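Side-chain contacts in Non-reducing end beta-L-arabinofuranosidase (Bacteroides thetaiotaomicron, PDB 5MQO), which belongs to glycoside hydrolase family GH127 and probably removes terminal sugars, such as aceric acid, from complex plant pectin: residues 125-128 and 129-132; 655-658 and 659-662; 391-394 and 395-399; 52-55 and 56-59. All coordinates share one frame; numbering follows the deposited sequence.

Contact 1: residues 125-128 and 129-132; sequences LMDN and FIAC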
loop_
_atom_site.group_PDB
_atom_site.type_symbol
_atom_site.label_atom_id
_atom_site.label_comp_id
_atom_site.label_asym_id
_atom_site.label_seq_id
_atom_site.Cartn_x
_atom_site.Cartn_y
_atom_site.Cartn_z
ATOM N N LEU A 125 -13.831 -19.320 -15.466
ATOM C CA LEU A 125 -12.375 -19.170 -15.546
ATOM C C LEU A 125 -11.653 -19.529 -14.234
ATOM O O LEU A 125 -10.529 -20.033 -14.259
ATOM C CB LEU A 125 -12.041 -17.741 -15.954
ATOM C CG LEU A 125 -10.592 -17.258 -15.906
ATOM C CD1 LEU A 125 -9.654 -18.107 -16.753
ATOM C CD2 LEU A 125 -10.566 -15.802 -16.360
ATOM N N MET A 126 -12.294 -19.269 -13.096
ATOM C CA MET A 126 -11.760 -19.706 -11.796
ATOM C C MET A 126 -11.880 -21.222 -11.581
ATOM O O MET A 126 -10.895 -21.891 -11.241
ATOM C CB MET A 126 -12.418 -18.921 -10.645
ATOM C CG MET A 126 -11.914 -17.477 -10.581
ATOM S SD MET A 126 -12.315 -16.551 -9.096
ATOM C CE MET A 126 -14.074 -16.274 -9.310
ATOM N N ASP A 127 -13.083 -21.752 -11.797
ATOM C CA ASP A 127 -13.340 -23.197 -11.708
ATOM C C ASP A 127 -12.407 -24.035 -12.564
ATOM O O ASP A 127 -12.067 -25.153 -12.172
ATOM C CB ASP A 127 -14.785 -23.529 -12.094
ATOM C CG ASP A 127 -15.782 -23.254 -10.976
ATOM O OD1 ASP A 127 -15.390 -22.993 -9.808
ATOM O OD2 ASP A 127 -16.984 -23.329 -11.276
ATOM N N ASN A 128 -11.999 -23.508 -13.717
ATOM C CA ASN A 128 -10.964 -24.171 -14.527
ATOM C C ASN A 128 -9.556 -24.078 -13.931
ATOM O O ASN A 128 -8.806 -25.047 -13.959
ATOM C CB ASN A 128 -10.969 -23.669 -15.976
ATOM C CG ASN A 128 -12.046 -24.342 -16.803
ATOM O OD1 ASN A 128 -12.189 -25.572 -16.760
ATOM N ND2 ASN A 128 -12.823 -23.548 -17.547
ATOM N N PHE A 129 -9.188 -22.918 -13.405
ATOM C CA PHE A 129 -7.887 -22.774 -12.754
ATOM C C PHE A 129 -7.783 -23.732 -11.569
ATOM O O PHE A 129 -6.797 -24.456 -11.426
ATOM C CB PHE A 129 -7.668 -21.335 -12.288
ATOM C CG PHE A 129 -6.319 -21.109 -11.684
ATOM C CD1 PHE A 129 -5.214 -20.890 -12.497
ATOM C CD2 PHE A 129 -6.141 -21.143 -10.307
ATOM C CE1 PHE A 129 -3.956 -20.696 -11.944
ATOM C CE2 PHE A 129 -4.886 -20.953 -9.755
ATOM C CZ PHE A 129 -3.792 -20.733 -10.572
ATOM N N ILE A 130 -8.836 -23.732 -10.759
ATOM C CA ILE A 130 -8.951 -24.577 -9.571
ATOM C C ILE A 130 -8.902 -26.090 -9.904
ATOM O O ILE A 130 -8.195 -26.849 -9.232
ATOM C CB ILE A 130 -10.245 -24.226 -8.804
ATOM C CG1 ILE A 130 -10.148 -22.805 -8.242
ATOM C CG2 ILE A 130 -10.520 -25.212 -7.681
ATOM C CD1 ILE A 130 -11.492 -22.164 -7.958
ATOM N N ALA A 131 -9.638 -26.527 -10.927
ATOM C CA ALA A 131 -9.591 -27.932 -11.377
ATOM C C ALA A 131 -8.171 -28.443 -11.657
ATOM O O ALA A 131 -7.842 -29.569 -11.298
ATOM C CB ALA A 131 -10.451 -28.115 -12.616
ATOM N N CYS A 132 -7.350 -27.612 -12.303
ATOM C CA CYS A 132 -5.942 -27.945 -12.579
ATOM C C CYS A 132 -5.118 -28.014 -11.312
ATOM O O CYS A 132 -4.248 -28.880 -11.178
ATOM C CB CYS A 132 -5.289 -26.909 -13.491
ATOM S SG CYS A 132 -6.047 -26.731 -15.110
#
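M126 and I130 meet one turn apart on helix 120-136, an i to i+4 contact within an alpha helix of the GH127 catalytic domain, whose six-hairpin clan builds an (alpha/alpha)6 barrel from paired helices. The meeting of side chains is light: I130 CD1 comes within 4.3 Å of M126 CB, and both residues also pack against neighbouring helices. The long, pliable thioether chain of M126 suits its place between V110, A111 and Y114 of helix 102-117 and H204 and T208 of helix 192-208. I130, branched and wholly apolar, touches H204 as well and goes on to T212 and L213 of helix 212-230, while F129 sends its ring to M107 of helix 102-117. Polar and small residues occupy the more exposed positions. D127 has its carboxylate in a salt bridge with K210, N128 carries an amide that tolerates solvent, and A131 puts only a methyl at an exposed position, its CB 3.4 Å from D127 O. Backbone bonds run along the whole segment: F129 N to L125 O at 3.3 Å, A131 N to D127 O at 3.1 Å, and a weak one from C132 N to N128 O. The straightest joins I130 N to M126 O, at 2.8 Å and 174°. Because CG1 of I130 lies beside its own backbone N (chi1 -66°), the ethyl arm folds back against the preceding turn and leaves CG1 3.2 Å and CD1 3.3 Å from the same M126 O.

Contact 2: residues 655-658 and 659-662; sequences ESWE and GVLY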
loop_
_atom_site.group_PDB
_atom_site.type_symbol
_atom_site.label_atom_id
_atom_site.label_comp_id
_atom_site.label_asym_id
_atom_site.label_seq_id
_atom_site.Cartn_x
_atom_site.Cartn_y
_atom_site.Cartn_z
ATOM N N GLU A 655 24.399 27.851 -16.810
ATOM C CA GLU A 655 25.784 27.550 -17.217
ATOM C C GLU A 655 25.927 26.035 -17.344
ATOM O O GLU A 655 25.285 25.302 -16.596
ATOM C CB GLU A 655 26.789 28.061 -16.174
ATOM C CG GLU A 655 26.706 29.561 -15.842
ATOM C CD GLU A 655 27.971 30.098 -15.153
ATOM O OE1 GLU A 655 28.410 29.539 -14.106
ATOM O OE2 GLU A 655 28.528 31.096 -15.673
ATOM N N SER A 656 26.744 25.558 -18.276
ATOM C CA SER A 656 26.905 24.114 -18.441
ATOM C C SER A 656 27.653 23.494 -17.250
ATOM O O SER A 656 28.737 23.961 -16.871
ATOM C CB SER A 656 27.653 23.750 -19.731
ATOM O OG SER A 656 27.697 22.331 -19.912
ATOM N N TRP A 657 27.061 22.425 -16.706
ATOM C CA TRP A 657 27.680 21.613 -15.656
ATOM C C TRP A 657 28.717 20.544 -16.133
ATOM O O TRP A 657 29.269 19.830 -15.323
ATOM C CB TRP A 657 26.579 20.957 -14.799
ATOM C CG TRP A 657 25.986 21.888 -13.773
ATOM C CD1 TRP A 657 24.748 22.464 -13.793
ATOM C CD2 TRP A 657 26.621 22.352 -12.593
ATOM N NE1 TRP A 657 24.574 23.250 -12.682
ATOM C CE2 TRP A 657 25.706 23.196 -11.928
ATOM C CE3 TRP A 657 27.864 22.112 -12.017
ATOM C CZ2 TRP A 657 25.988 23.809 -10.740
ATOM C CZ3 TRP A 657 28.154 22.721 -10.814
ATOM C CH2 TRP A 657 27.207 23.567 -10.183
ATOM N N GLU A 658 28.985 20.453 -17.433
ATOM C CA GLU A 658 30.036 19.572 -17.936
ATOM C C GLU A 658 31.418 19.787 -17.273
ATOM O O GLU A 658 31.994 20.865 -17.366
ATOM C CB GLU A 658 30.145 19.730 -19.453
ATOM C CG GLU A 658 29.043 19.001 -20.217
ATOM C CD GLU A 658 29.268 17.490 -20.250
ATOM O OE1 GLU A 658 30.342 17.089 -20.773
ATOM O OE2 GLU A 658 28.395 16.714 -19.748
ATOM N N GLY A 659 31.917 18.760 -16.588
ATOM C CA GLY A 659 33.247 18.775 -15.968
ATOM C C GLY A 659 33.416 19.692 -14.751
ATOM O O GLY A 659 34.544 20.081 -14.397
ATOM N N VAL A 660 32.314 20.020 -14.086
ATOM C CA VAL A 660 32.358 20.962 -12.992
ATOM C C VAL A 660 31.612 20.359 -11.825
ATOM O O VAL A 660 30.551 19.769 -12.006
ATOM C CB VAL A 660 31.717 22.324 -13.358
ATOM C CG1 VAL A 660 31.738 23.262 -12.148
ATOM C CG2 VAL A 660 32.435 22.973 -14.535
ATOM N N LEU A 661 32.183 20.534 -10.632
ATOM C CA LEU A 661 31.549 20.107 -9.382
ATOM C C LEU A 661 31.093 21.285 -8.501
ATOM O O LEU A 661 29.963 21.269 -7.986
ATOM C CB LEU A 661 32.496 19.192 -8.609
ATOM C CG LEU A 661 31.950 18.559 -7.342
ATOM C CD1 LEU A 661 30.559 17.976 -7.568
ATOM C CD2 LEU A 661 32.907 17.501 -6.812
ATOM N N TYR A 662 31.965 22.285 -8.327
ATOM C CA TYR A 662 31.656 23.493 -7.532
ATOM C C TYR A 662 31.878 24.781 -8.328
ATOM O O TYR A 662 32.856 24.921 -9.053
ATOM C CB TYR A 662 32.529 23.508 -6.295
ATOM C CG TYR A 662 32.455 22.232 -5.503
ATOM C CD1 TYR A 662 31.238 21.776 -4.997
ATOM C CD2 TYR A 662 33.589 21.489 -5.227
ATOM C CE1 TYR A 662 31.150 20.615 -4.241
ATOM C CE2 TYR A 662 33.517 20.300 -4.483
ATOM C CZ TYR A 662 32.286 19.876 -3.988
ATOM O OH TYR A 662 32.209 18.738 -3.234
#
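W657 and V660 are brought together by their first torsions: the indole of W657 leaves with CG beside the backbone N (chi1 -80°), and V660 holds CG1 anti to its N (chi1 178°), which carries that methyl to the benzo end of the indole. There CG1 of V660 lies 3.9 Å from CZ3 of W657, the two side chains crossing at about a right angle. The same end of the ring also meets backbone oxygens. V660 O sits at the ring edge near its plane, 3.6 Å from W657 CE3, where the slightly positive hydrogens of the ring edge suit it; L661 O lies 3.7 Å from CZ3 of W657. W657 also makes a cation-pi contact with R663, to which E655 makes a long, weak ion pair. The backbone reverses here, V660 N giving a hydrogen bond to W657 O at 3.3 Å. G659 has a phi of 70°, which favours glycine, and a beta carbon there would run into E658 O. E658 lies at the exposed corner, where a charged side chain is at ease in water, and its N is held weakly by S656 OG at 3.4 Å. Several of these residues, W657, G659 and V660 among them, also touch a crystal neighbour, so the lattice may favour this conformation. The geometry is that of a type II beta turn, W657 to V660, within the surface loop between strands 640-651 and 670-678 of the C-terminal GH127 domain.

Contact 3: residues 391-394 and 395-399; sequences FNWR and MLEVT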
loop_
_atom_site.group_PDB
_atom_site.type_symbol
_atom_site.label_atom_id
_atom_site.label_comp_id
_atom_site.label_asym_id
_atom_site.label_seq_id
_atom_site.Cartn_x
_atom_site.Cartn_y
_atom_site.Cartn_z
ATOM N N PHE A 391 1.109 -3.556 6.588
ATOM C CA PHE A 391 1.515 -3.346 7.994
ATOM C C PHE A 391 0.573 -2.318 8.632
ATOM O O PHE A 391 -0.049 -2.583 9.665
ATOM C CB PHE A 391 2.993 -2.913 8.091
ATOM C CG PHE A 391 3.491 -2.590 9.501
ATOM C CD1 PHE A 391 3.068 -3.303 10.631
ATOM C CD2 PHE A 391 4.448 -1.596 9.687
ATOM C CE1 PHE A 391 3.552 -3.005 11.910
ATOM C CE2 PHE A 391 4.935 -1.294 10.973
ATOM C CZ PHE A 391 4.470 -1.997 12.087
ATOM N N ASN A 392 0.399 -1.181 7.974
ATOM C CA ASN A 392 -0.373 -0.116 8.587
ATOM C C ASN A 392 -1.858 -0.468 8.725
ATOM O O ASN A 392 -2.550 0.015 9.628
ATOM C CB ASN A 392 -0.194 1.193 7.827
ATOM C CG ASN A 392 1.034 1.926 8.257
ATOM O OD1 ASN A 392 0.989 2.790 9.123
ATOM N ND2 ASN A 392 2.157 1.557 7.679
ATOM N N TRP A 393 -2.338 -1.301 7.815
ATOM C CA TRP A 393 -3.706 -1.716 7.863
ATOM C C TRP A 393 -3.945 -2.598 9.084
ATOM O O TRP A 393 -4.926 -2.408 9.753
ATOM C CB TRP A 393 -4.119 -2.408 6.583
ATOM C CG TRP A 393 -5.557 -2.769 6.608
ATOM C CD1 TRP A 393 -6.086 -3.997 6.892
ATOM C CD2 TRP A 393 -6.661 -1.893 6.396
ATOM N NE1 TRP A 393 -7.452 -3.940 6.842
ATOM C CE2 TRP A 393 -7.831 -2.657 6.531
ATOM C CE3 TRP A 393 -6.776 -0.534 6.087
ATOM C CZ2 TRP A 393 -9.092 -2.116 6.377
ATOM C CZ3 TRP A 393 -8.046 0.010 5.918
ATOM C CH2 TRP A 393 -9.183 -0.785 6.078
ATOM N N ARG A 394 -3.042 -3.531 9.375
ATOM C CA ARG A 394 -3.145 -4.372 10.569
ATOM C C ARG A 394 -3.050 -3.529 11.838
ATOM O O ARG A 394 -3.839 -3.701 12.783
ATOM C CB ARG A 394 -2.062 -5.426 10.592
ATOM C CG ARG A 394 -2.415 -6.734 9.908
ATOM C CD ARG A 394 -2.559 -6.575 8.426
ATOM N NE ARG A 394 -2.733 -7.848 7.760
ATOM C CZ ARG A 394 -3.201 -7.978 6.524
ATOM N NH1 ARG A 394 -3.521 -6.920 5.778
ATOM N NH2 ARG A 394 -3.334 -9.193 6.018
ATOM N N MET A 395 -2.117 -2.583 11.843
ATOM C CA MET A 395 -1.993 -1.675 12.988
ATOM C C MET A 395 -3.274 -0.843 13.221
ATOM O O MET A 395 -3.693 -0.651 14.365
ATOM C CB MET A 395 -0.766 -0.781 12.845
ATOM C CG MET A 395 0.546 -1.561 12.834
ATOM S SD MET A 395 1.014 -2.347 14.385
ATOM C CE MET A 395 1.386 -0.903 15.367
ATOM N N LEU A 396 -3.900 -0.385 12.145
ATOM C CA LEU A 396 -5.217 0.226 12.257
ATOM C C LEU A 396 -6.213 -0.707 12.966
ATOM O O LEU A 396 -6.833 -0.293 13.958
ATOM C CB LEU A 396 -5.774 0.625 10.890
ATOM C CG LEU A 396 -7.153 1.311 10.865
ATOM C CD1 LEU A 396 -7.118 2.677 11.558
ATOM C CD2 LEU A 396 -7.607 1.455 9.421
ATOM N N GLU A 397 -6.350 -1.945 12.480
ATOM C CA GLU A 397 -7.394 -2.869 13.005
ATOM C C GLU A 397 -7.140 -3.252 14.497
ATOM O O GLU A 397 -8.051 -3.320 15.291
ATOM C CB GLU A 397 -7.570 -4.109 12.089
ATOM C CG GLU A 397 -7.940 -3.760 10.634
ATOM C CD GLU A 397 -8.901 -4.729 9.930
ATOM O OE1 GLU A 397 -8.722 -5.986 9.918
ATOM O OE2 GLU A 397 -9.868 -4.204 9.344
ATOM N N VAL A 398 -5.884 -3.440 14.858
ATOM C CA VAL A 398 -5.474 -3.701 16.234
ATOM C C VAL A 398 -5.589 -2.527 17.223
ATOM O O VAL A 398 -5.625 -2.768 18.425
ATOM C CB VAL A 398 -4.001 -4.168 16.213
ATOM C CG1 VAL A 398 -3.325 -4.036 17.558
ATOM C CG2 VAL A 398 -3.913 -5.598 15.708
ATOM N N THR A 399 -5.576 -1.283 16.737
ATOM C CA THR A 399 -5.534 -0.082 17.611
ATOM C C THR A 399 -6.677 0.929 17.476
ATOM O O THR A 399 -6.934 1.690 18.405
ATOM C CB THR A 399 -4.229 0.726 17.420
ATOM O OG1 THR A 399 -4.147 1.242 16.087
ATOM C CG2 THR A 399 -3.040 -0.123 17.699
#
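W393 is approached by two side chains of the next turn from the same side of its indole plane. E397 CG stands over the face of the five-membered ring, 4.2 Å from its centroid, and L396 CD2 makes an off-centre CH-pi contact with the six-membered ring, coming 3.8 Å from W393 CZ3. The carboxylate of E397 is turned 36° from the ring plane. On another side of the helix F391 and M395 run side by side: M395, bent at both chi2 and chi3 (each -69°), lays CG 3.5 Å and SD 3.6 Å from F391 CE1, an oblique Met-aromatic contact.

Further out, N38 OD1 accepts from W393 NE1 and Y472 meets the indole edge-to-face, fixing its rotation. Replacing W393 by alanine would take away the donor to N38 OD1 and is likely to open a gap beside L396 CD2 and E397 CG. R394 is paired with D309 of helix 297-314, an apt mate for a buried guanidinium, and the amide of N392 is used at both ends, by N388 O and W327 NE1. T399 suits the last turn, its OG1 bonding back to M395 O at 2.6 Å. These are i to i+3 and i to i+4 contacts within a buried part of helix 382-399, packed among helices 297-314, 317-333 and 402-416 and tied by the C383-C458 disulfide to helix 458-466, as expected within an (alpha/alpha)6 barrel.

Contact 4: residues 52-55 and 56-59; sequences GERF and NVFS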
loop_
_atom_site.group_PDB
_atom_site.type_symbol
_atom_site.label_atom_id
_atom_site.label_comp_id
_atom_site.label_asym_id
_atom_site.label_seq_id
_atom_site.Cartn_x
_atom_site.Cartn_y
_atom_site.Cartn_z
ATOM N N GLY A 52 -13.302 3.953 -9.414
ATOM C CA GLY A 52 -14.139 3.322 -10.431
ATOM C C GLY A 52 -13.425 3.203 -11.769
ATOM O O GLY A 52 -13.414 2.112 -12.402
ATOM N N GLU A 53 -12.817 4.325 -12.176
ATOM C CA GLU A 53 -12.061 4.410 -13.430
ATOM C C GLU A 53 -10.843 3.479 -13.421
ATOM O O GLU A 53 -10.675 2.668 -14.343
ATOM C CB GLU A 53 -11.644 5.844 -13.722
ATOM C CG GLU A 53 -11.092 6.060 -15.120
ATOM C CD GLU A 53 -10.380 7.384 -15.252
ATOM O OE1 GLU A 53 -11.049 8.425 -15.497
ATOM O OE2 GLU A 53 -9.138 7.366 -15.105
ATOM N N ARG A 54 -10.023 3.561 -12.377
ATOM C CA ARG A 54 -8.920 2.623 -12.204
ATOM C C ARG A 54 -9.394 1.149 -12.187
ATOM O O ARG A 54 -8.854 0.305 -12.922
ATOM C CB ARG A 54 -8.152 2.956 -10.928
ATOM C CG ARG A 54 -7.366 4.269 -10.942
ATOM C CD ARG A 54 -6.386 4.346 -12.097
ATOM N NE ARG A 54 -7.032 4.909 -13.278
ATOM C CZ ARG A 54 -6.623 4.752 -14.537
ATOM N NH1 ARG A 54 -5.533 4.045 -14.843
ATOM N NH2 ARG A 54 -7.316 5.336 -15.511
ATOM N N PHE A 55 -10.417 0.849 -11.381
ATOM C CA PHE A 55 -10.998 -0.504 -11.324
ATOM C C PHE A 55 -11.469 -1.058 -12.684
ATOM O O PHE A 55 -11.337 -2.266 -12.924
ATOM C CB PHE A 55 -12.131 -0.580 -10.303
ATOM C CG PHE A 55 -12.576 -1.980 -10.004
ATOM C CD1 PHE A 55 -13.605 -2.578 -10.739
ATOM C CD2 PHE A 55 -11.967 -2.716 -9.005
ATOM C CE1 PHE A 55 -14.029 -3.866 -10.475
ATOM C CE2 PHE A 55 -12.383 -4.022 -8.735
ATOM C CZ PHE A 55 -13.426 -4.594 -9.467
ATOM N N ASN A 56 -12.000 -0.214 -13.575
ATOM C CA ASN A 56 -12.329 -0.690 -14.944
ATOM C C ASN A 56 -11.099 -1.052 -15.763
ATOM O O ASN A 56 -11.133 -2.032 -16.515
ATOM C CB ASN A 56 -13.206 0.303 -15.735
ATOM C CG ASN A 56 -14.688 0.218 -15.355
ATOM O OD1 ASN A 56 -15.093 -0.555 -14.469
ATOM N ND2 ASN A 56 -15.503 1.021 -16.022
ATOM N N VAL A 57 -10.014 -0.291 -15.612
ATOM C CA VAL A 57 -8.786 -0.693 -16.235
ATOM C C VAL A 57 -8.347 -2.032 -15.638
ATOM O O VAL A 57 -8.201 -3.022 -16.369
ATOM C CB VAL A 57 -7.707 0.362 -16.092
ATOM C CG1 VAL A 57 -6.384 -0.134 -16.672
ATOM C CG2 VAL A 57 -8.144 1.642 -16.784
ATOM N N PHE A 58 -8.187 -2.103 -14.317
ATOM C CA PHE A 58 -7.562 -3.300 -13.732
ATOM C C PHE A 58 -8.361 -4.566 -14.045
ATOM O O PHE A 58 -7.765 -5.588 -14.402
ATOM C CB PHE A 58 -7.327 -3.213 -12.207
ATOM C CG PHE A 58 -6.647 -1.952 -11.740
ATOM C CD1 PHE A 58 -5.640 -1.330 -12.494
ATOM C CD2 PHE A 58 -7.020 -1.370 -10.525
ATOM C CE1 PHE A 58 -5.034 -0.158 -12.056
ATOM C CE2 PHE A 58 -6.414 -0.201 -10.094
ATOM C CZ PHE A 58 -5.424 0.406 -10.861
ATOM N N SER A 59 -9.688 -4.489 -13.914
ATOM C CA SER A 59 -10.582 -5.653 -14.112
ATOM C C SER A 59 -10.801 -5.940 -15.601
ATOM O O SER A 59 -10.773 -7.082 -16.053
ATOM C CB SER A 59 -11.946 -5.426 -13.430
ATOM O OG SER A 59 -12.816 -4.649 -14.248
#
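F58 lays its ring back over the preceding turn, against R54. With chi1 at -49° its CG stays beside the backbone N, and one face of the ring settles over R54 O while CE2 of F58 touches R54 CB at 3.7 Å. That oxygen also takes the helical bond from F58 N, at 2.9 Å. R54 itself is folded, bent at chi2 and again at chi3 (89°), which curls its guanidinium alongside V57. One methyl, V57 CG2, then lies over the guanidinium face, 4.0 Å from R54 NH2, leaving the edge for polar partners: R54 NH2 forms a salt bridge with E53 OE2 at 2.8 Å, and NH1 bonds to L422 O. S59 has its OG between backbone N and carbonyl carbon (chi1 82°), a rotamer that lets the hydroxyl bond to F55 O at 3.1 Å. S59 N reaches the same oxygen at 2.9 Å from the opposite face of the carbonyl plane. The F55 ring, with CE1 3.9 Å from S59 CB, packs on V113 and V116 of helix 102-117.

An alanine in place of F58 is likely to open a gap among L463, L466 and I420 and leave R54 CB without its ring cover. The chemistry interleaves apolar and charged groups: F58 and V57 cover the aliphatic part and the guanidinium face of R54, while E53 OE2, gripped by R54 NH2 and S640 OG, ties helix 50-69 to a strand of the C-terminal domain.

How the contacts relate
Contacts 1, 3 and 4 lie on three different helices of the GH127 catalytic domain, whereas contact 2 is a surface loop in the C-terminal domain, its centre 61 Å from that of contact 1. Contact 3 is the buried one, rich in aromatic and sulfur contacts and with W393, N392 and R394 each bonded to residues outside the segments. Contacts 1 and 4 are partly buried and share a neighbour, helix 102-117, their nearest atoms about 9 Å apart; contact 1 adds only a light apolar touch to its backbone bonds, while contact 4 mixes rings with a salt bridge. Contact 2, without helical bonds, depends on a type II turn with glycine at its third position and one exposed indole.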